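Local coordinates for protein leucine aminopeptidase 2, chloroplastic (Streptomyces sp. BC16019, PDB 5LHJ) that acts as an M17-family metalloaminopeptidase in bottromycin maturation, probably removing unsubstituted N-terminal amino acids from peptides with the help of manganese ions, at residues Ala197-Ile200 with Arg201-Ala204; Ala283-Gly286 with Gly287-Val291; Ala51-Arg55 with Arg56-Ala60. All coordinates share one frame; numbering follows the deposited sequence.

Contact 1. Residues Ala197-Ile200 with Arg201-Ala204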
loop_
_atom_site.group_PDB
_atom_site.type_symbol
_atom_site.label_atom_id
_atom_site.label_comp_id
_atom_site.label_asym_id
_atom_site.label_seq_id
_atom_site.Cartn_x
_atom_site.Cartn_y
_atom_site.Cartn_z
ATOM N N ALA A 197 -25.082 18.886 22.557
ATOM C CA ALA A 197 -25.545 19.061 23.937
ATOM C C ALA A 197 -26.776 19.990 23.986
ATOM O O ALA A 197 -27.749 19.691 24.683
ATOM C CB ALA A 197 -24.431 19.596 24.817
ATOM N N ASP A 198 -26.743 21.071 23.213
ATOM C CA ASP A 198 -27.896 21.992 23.117
ATOM C C ASP A 198 -29.147 21.299 22.582
ATOM O O ASP A 198 -30.257 21.513 23.094
ATOM C CB ASP A 198 -27.577 23.201 22.236
ATOM C CG ASP A 198 -26.622 24.192 22.881
ATOM O OD1 ASP A 198 -26.368 24.137 24.102
ATOM O OD2 ASP A 198 -26.114 25.058 22.121
ATOM N N ARG A 199 -28.977 20.471 21.553
ATOM C CA ARG A 199 -30.101 19.749 20.977
ATOM C C ARG A 199 -30.702 18.759 21.990
ATOM O O ARG A 199 -31.929 18.636 22.080
ATOM C CB ARG A 199 -29.673 19.030 19.687
ATOM C CG ARG A 199 -30.799 18.327 18.944
ATOM C CD ARG A 199 -31.707 19.320 18.220
ATOM N NE ARG A 199 -32.782 18.642 17.484
ATOM C CZ ARG A 199 -34.071 18.581 17.841
ATOM N NH1 ARG A 199 -34.530 19.178 18.951
ATOM N NH2 ARG A 199 -34.930 17.914 17.060
ATOM N N ILE A 200 -29.845 18.059 22.749
ATOM C CA ILE A 200 -30.319 17.120 23.774
ATOM C C ILE A 200 -31.110 17.873 24.853
ATOM O O ILE A 200 -32.159 17.412 25.289
ATOM C CB ILE A 200 -29.162 16.305 24.397
ATOM C CG1 ILE A 200 -28.528 15.404 23.323
ATOM C CG2 ILE A 200 -29.654 15.447 25.562
ATOM C CD1 ILE A 200 -27.136 14.891 23.687
ATOM N N ARG A 201 -30.618 19.035 25.249
ATOM C CA ARG A 201 -31.323 19.838 26.242
ATOM C C ARG A 201 -32.733 20.182 25.750
ATOM O O ARG A 201 -33.695 20.077 26.527
ATOM C CB ARG A 201 -30.565 21.117 26.569
ATOM C CG ARG A 201 -31.168 21.857 27.748
ATOM C CD ARG A 201 -30.616 23.262 27.881
ATOM N NE ARG A 201 -29.218 23.269 28.301
ATOM C CZ ARG A 201 -28.154 23.570 27.542
ATOM N NH1 ARG A 201 -28.267 23.898 26.244
ATOM N NH2 ARG A 201 -26.939 23.550 28.103
ATOM N N GLU A 202 -32.849 20.572 24.481
ATOM C CA GLU A 202 -34.151 20.930 23.904
ATOM C C GLU A 202 -35.071 19.719 23.833
ATOM O O GLU A 202 -36.249 19.813 24.167
ATOM C CB GLU A 202 -34.003 21.583 22.524
ATOM C CG GLU A 202 -35.348 21.845 21.826
ATOM C CD GLU A 202 -35.387 23.092 20.942
ATOM O OE1 GLU A 202 -34.364 23.788 20.782
ATOM O OE2 GLU A 202 -36.473 23.408 20.412
ATOM N N LEU A 203 -34.536 18.578 23.393
ATOM C CA LEU A 203 -35.322 17.341 23.369
ATOM C C LEU A 203 -35.835 16.945 24.755
ATOM O O LEU A 203 -36.985 16.525 24.903
ATOM C CB LEU A 203 -34.510 16.191 22.740
ATOM C CG LEU A 203 -34.220 16.352 21.246
ATOM C CD1 LEU A 203 -33.081 15.412 20.817
ATOM C CD2 LEU A 203 -35.472 16.109 20.421
ATOM N N ALA A 204 -34.986 17.080 25.770
ATOM C CA ALA A 204 -35.342 16.730 27.146
ATOM C C ALA A 204 -36.500 17.593 27.653
ATOM O O ALA A 204 -37.416 17.124 28.336
ATOM C CB ALA A 204 -34.146 16.921 28.057
HETATM O O HOH W 1 -30.677 24.020 24.328
HETATM O O HOH W 2 -32.675 22.082 19.543
#

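Contact 2. Residues Ala283-Gly286 with Gly287-Val291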
loop_
_atom_site.group_PDB
_atom_site.type_symbol
_atom_site.label_atom_id
_atom_site.label_comp_id
_atom_site.label_asym_id
_atom_site.label_seq_id
_atom_site.Cartn_x
_atom_site.Cartn_y
_atom_site.Cartn_z
ATOM N N ALA A 283 -20.384 9.816 11.617
ATOM C CA ALA A 283 -21.317 8.758 12.090
ATOM C C ALA A 283 -20.880 8.031 13.380
ATOM O O ALA A 283 -21.548 7.098 13.887
ATOM C CB ALA A 283 -21.508 7.745 10.995
ATOM N N ASP A 284 -19.766 8.467 13.939
ATOM C CA ASP A 284 -19.266 7.867 15.156
ATOM C C ASP A 284 -19.954 8.381 16.434
ATOM O O ASP A 284 -19.490 8.111 17.532
ATOM C CB ASP A 284 -17.738 7.949 15.212
ATOM C CG ASP A 284 -17.087 6.684 14.658
ATOM O OD1 ASP A 284 -17.384 5.585 15.184
ATOM O OD2 ASP A 284 -16.301 6.771 13.694
ATOM N N MET A 285 -21.081 9.071 16.267
ATOM C CA MET A 285 -21.974 9.427 17.395
ATOM C C MET A 285 -23.296 8.644 17.298
ATOM O O MET A 285 -24.278 8.983 17.972
ATOM C CB MET A 285 -22.193 10.946 17.454
ATOM C CG MET A 285 -22.380 11.664 16.120
ATOM S SD MET A 285 -23.654 11.016 15.035
ATOM C CE MET A 285 -25.128 11.496 15.935
ATOM N N GLY A 286 -23.305 7.560 16.506
ATOM C CA GLY A 286 -24.497 6.722 16.326
ATOM C C GLY A 286 -24.995 6.085 17.621
ATOM O O GLY A 286 -26.205 5.893 17.794
ATOM N N GLY A 287 -24.082 5.773 18.529
ATOM C CA GLY A 287 -24.454 5.212 19.835
ATOM C C GLY A 287 -25.175 6.221 20.723
ATOM O O GLY A 287 -26.232 5.916 21.308
ATOM N N ALA A 288 -24.610 7.420 20.815
ATOM C CA ALA A 288 -25.259 8.534 21.519
ATOM C C ALA A 288 -26.612 8.868 20.887
ATOM O O ALA A 288 -27.592 9.116 21.611
ATOM C CB ALA A 288 -24.361 9.762 21.532
ATOM N N ALA A 289 -26.688 8.866 19.554
ATOM C CA ALA A 289 -27.953 9.109 18.860
ATOM C C ALA A 289 -29.018 8.078 19.244
ATOM O O ALA A 289 -30.181 8.438 19.470
ATOM C CB ALA A 289 -27.768 9.113 17.346
ATOM N N ALA A 290 -28.630 6.811 19.299
ATOM C CA ALA A 290 -29.562 5.737 19.636
ATOM C C ALA A 290 -30.073 5.863 21.073
ATOM O O ALA A 290 -31.279 5.696 21.335
ATOM C CB ALA A 290 -28.926 4.371 19.423
ATOM N N VAL A 291 -29.170 6.195 21.985
ATOM C CA VAL A 291 -29.511 6.357 23.398
ATOM C C VAL A 291 -30.440 7.552 23.607
ATOM O O VAL A 291 -31.467 7.430 24.300
ATOM C CB VAL A 291 -28.249 6.451 24.286
ATOM C CG1 VAL A 291 -28.582 6.859 25.728
ATOM C CG2 VAL A 291 -27.507 5.117 24.295
HETATM O O HOH W 3 -21.193 5.807 18.603
#

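Contact 3. Residues Ala51-Arg55 with Arg56-Ala60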
loop_
_atom_site.group_PDB
_atom_site.type_symbol
_atom_site.label_atom_id
_atom_site.label_comp_id
_atom_site.label_asym_id
_atom_site.label_seq_id
_atom_site.Cartn_x
_atom_site.Cartn_y
_atom_site.Cartn_z
ATOM N N ALA A 51 -57.197 -8.935 -13.293
ATOM C CA ALA A 51 -56.501 -9.351 -14.498
ATOM C C ALA A 51 -55.299 -8.444 -14.810
ATOM O O ALA A 51 -54.229 -8.942 -15.155
ATOM C CB ALA A 51 -57.460 -9.408 -15.685
ATOM N N PHE A 52 -55.479 -7.127 -14.680
ATOM C CA PHE A 52 -54.383 -6.191 -14.945
ATOM C C PHE A 52 -53.164 -6.512 -14.082
ATOM O O PHE A 52 -52.044 -6.583 -14.590
ATOM C CB PHE A 52 -54.808 -4.743 -14.734
ATOM C CG PHE A 52 -53.680 -3.761 -14.891
ATOM C CD1 PHE A 52 -53.100 -3.544 -16.134
ATOM C CD2 PHE A 52 -53.156 -3.091 -13.789
ATOM C CE1 PHE A 52 -52.042 -2.657 -16.279
ATOM C CE2 PHE A 52 -52.108 -2.199 -13.935
ATOM C CZ PHE A 52 -51.553 -1.978 -15.183
ATOM N N SER A 53 -53.397 -6.719 -12.786
ATOM C CA SER A 53 -52.336 -7.062 -11.838
ATOM C C SER A 53 -51.593 -8.341 -12.233
ATOM O O SER A 53 -50.359 -8.363 -12.231
ATOM C CB SER A 53 -52.924 -7.190 -10.426
ATOM O OG SER A 53 -51.902 -7.302 -9.464
ATOM N N ARG A 54 -52.336 -9.381 -12.613
ATOM C CA ARG A 54 -51.731 -10.618 -13.138
ATOM C C ARG A 54 -50.913 -10.374 -14.412
ATOM O O ARG A 54 -49.795 -10.873 -14.539
ATOM C CB ARG A 54 -52.799 -11.688 -13.422
ATOM C CG ARG A 54 -53.427 -12.290 -12.174
ATOM C CD ARG A 54 -54.196 -13.573 -12.488
ATOM N NE ARG A 54 -55.301 -13.363 -13.432
ATOM C CZ ARG A 54 -56.502 -12.861 -13.125
ATOM N NH1 ARG A 54 -56.801 -12.488 -11.879
ATOM N NH2 ARG A 54 -57.421 -12.727 -14.082
ATOM N N ARG A 55 -51.464 -9.582 -15.333
ATOM C CA ARG A 55 -50.788 -9.258 -16.601
ATOM C C ARG A 55 -49.488 -8.475 -16.412
ATOM O O ARG A 55 -48.603 -8.551 -17.262
ATOM C CB ARG A 55 -51.722 -8.474 -17.530
ATOM C CG ARG A 55 -52.855 -9.314 -18.098
ATOM C CD ARG A 55 -54.020 -8.456 -18.563
ATOM N NE ARG A 55 -55.156 -9.280 -18.976
ATOM C CZ ARG A 55 -56.413 -8.858 -19.119
ATOM N NH1 ARG A 55 -56.760 -7.593 -18.898
ATOM N NH2 ARG A 55 -57.347 -9.727 -19.501
ATOM N N ARG A 56 -49.397 -7.721 -15.311
ATOM C CA ARG A 56 -48.172 -7.014 -14.920
ATOM C C ARG A 56 -47.145 -7.868 -14.175
ATOM O O ARG A 56 -46.034 -7.404 -13.928
ATOM C CB ARG A 56 -48.514 -5.769 -14.076
ATOM C CG ARG A 56 -49.292 -4.678 -14.812
ATOM C CD ARG A 56 -48.559 -4.137 -16.035
ATOM N NE ARG A 56 -47.284 -3.498 -15.680
ATOM C CZ ARG A 56 -46.170 -3.499 -16.421
ATOM N NH1 ARG A 56 -46.101 -4.136 -17.588
ATOM N NH2 ARG A 56 -45.095 -2.855 -15.975
ATOM N N GLY A 57 -47.501 -9.099 -13.816
ATOM C CA GLY A 57 -46.589 -10.026 -13.169
ATOM C C GLY A 57 -46.651 -10.048 -11.657
ATOM O O GLY A 57 -45.718 -10.532 -11.013
ATOM N N PHE A 58 -47.739 -9.548 -11.073
ATOM C CA PHE A 58 -47.880 -9.595 -9.624
ATOM C C PHE A 58 -48.006 -11.048 -9.187
ATOM O O PHE A 58 -48.927 -11.743 -9.629
ATOM C CB PHE A 58 -49.099 -8.815 -9.128
ATOM C CG PHE A 58 -49.177 -8.739 -7.622
ATOM C CD1 PHE A 58 -48.393 -7.820 -6.925
ATOM C CD2 PHE A 58 -49.997 -9.603 -6.901
ATOM C CE1 PHE A 58 -48.436 -7.757 -5.539
ATOM C CE2 PHE A 58 -50.042 -9.546 -5.511
ATOM C CZ PHE A 58 -49.263 -8.618 -4.833
ATOM N N VAL A 59 -47.073 -11.496 -8.340
ATOM C CA VAL A 59 -47.099 -12.847 -7.763
ATOM C C VAL A 59 -46.935 -12.826 -6.226
ATOM O O VAL A 59 -46.566 -13.841 -5.611
ATOM C CB VAL A 59 -46.047 -13.767 -8.428
ATOM C CG1 VAL A 59 -46.353 -13.956 -9.912
ATOM C CG2 VAL A 59 -44.634 -13.229 -8.236
ATOM N N ALA A 60 -47.234 -11.672 -5.617
ATOM C CA ALA A 60 -47.162 -11.476 -4.178
ATOM C C ALA A 60 -45.790 -11.735 -3.539
ATOM O O ALA A 60 -45.728 -12.151 -2.384
ATOM C CB ALA A 60 -48.243 -12.293 -3.491
HETATM O O HOH W 4 -48.841 -12.724 -12.434
HETATM O O HOH W 5 -47.339 -6.385 -18.697
#

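Contact 1. Residues Ala197-Ile200 with Arg201-Ala204
Asp198 and Arg201 lie alongside each other on the outer side of helix 193-207, pointing the same way and joined in a salt bridge of 2.9 Å from NH1 of Arg201 to OD1 of Asp198. The Arg201 chain is extended as far as CD and then bends at chi3 (-70°), which swings the guanidinium back over the preceding turn. OD1 lies at the edge of that group, in its plane, but NH1 reaches the carboxylate from above, 37° out of the carboxylate plane. A water accepts from the same NH1 and donates to the backbone O of Asp198, 2.8 Å away. One position further along, Arg199 bends at chi2 (74°), and the Leu203 side chain passes at a slant across its guanidinium, with CD2 over one face, 3.5 Å from NH1. On the inner side Ile200 packs on Val241 and Val292, and Ala204 on Leu243. Beneath both pairs run i to i+4 backbone bonds, such as Leu203 N to Arg199 O (2.9 Å). The helix is thus amphipathic, its apolar side set against sheet and neighbouring helix, while the exposed ion pair, three positions apart, probably adds a modest electrostatic tie between successive turns.

Contact 2. Residues Ala283-Gly286 with Gly287-Val291
Met285 curls its side chain over the start of helix 286-301, so that the terminal CE meets CB of Ala289 at 3.8 Å, an apolar contact one turn along the helix. Three successive bends bring the methyl there: CG is tucked in between N and C of its own backbone (chi1 40°), and the chain folds again at chi2 and chi3. The carbonyl O of Met285 also accepts the Ala289 N-H at 2.9 Å, almost straight on. Both side chains belong to a face packed on helix 164-185, Met285 against Leu183 and Val184, Ala289 against Ala180. Met285 is the N-cap residue and the third position of a type I beta turn, Ala283 to Gly286, that leads into the helix. Within this turn Asp284 binds the first manganese ion in a metal-bound structure of this protein; in this chain, without that metal, its OD1 makes a salt bridge to NZ of Lys261 and a hydrogen bond with OG1 of Thr373. A water bridges the turn to the first helical turn, donating to Asp284 O and accepting from Gly287 N at 2.9 Å. The methyl of Ala288 packs instead on Leu311 of strand 306-316.

Contact 3. Residues Ala51-Arg55 with Arg56-Ala60
The carbonyl O of Ser53 is gripped by two backbone N-H groups that follow in the chain, firmly by Phe58 N at 3.1 Å and weakly by Arg56 N at 3.3 Å. The stronger bond of Arg56 N goes to Phe52 O, while Gly57 N turns back to Arg54 O at 3.0 Å, approaching from above the carbonyl plane. Arg56 lies beside Phe52, and its CG sits over one face of the ring, 3.8 Å from the centroid, in a CH-pi contact. Phe52, its CG opposite N across the CA-CB bond (chi1 175°), lays its ring along the helix toward Arg56, whose bent chain carries the guanidinium onward; there NH1 bonds to Ala103 O of the second subunit and to a water held by Arg55 O. OG of Ser53 touches CB of Phe58 at 3.2 Å, and the Phe58 side chain packs on Val66 and Asn79. Gly57, at a phi of 95°, makes the turn. The 5-to-2 bond from Gly57 N to Arg54 O inside the 6-to-1 bond from Phe58 N to Ser53 O is the signature of a Schellman motif, here closing helix 51-55 of the N-terminal domain at a subunit interface.

Overall arrangement
From the N terminus the three contacts come in series along the chain, none nesting in or crossing another; each is a local contact between residues three to five apart, and none closes a long loop. Contact 3 comes first, ending helix 51-55 and sending the chain toward strand 65-69 of the N-terminal domain's five-stranded sheet, at a subunit interface. Contacts 1 and 2 follow in the catalytic domain, their centres about 50 and 43 Å from that of contact 3. Contact 1 lies within helix 193-207, on strands 210-214 and 239-245; contact 2 opens helix 286-301 at the manganese site. Their centres are about 14 Å apart, and Val292, just beyond contact 2, packs against the contact 1 helix.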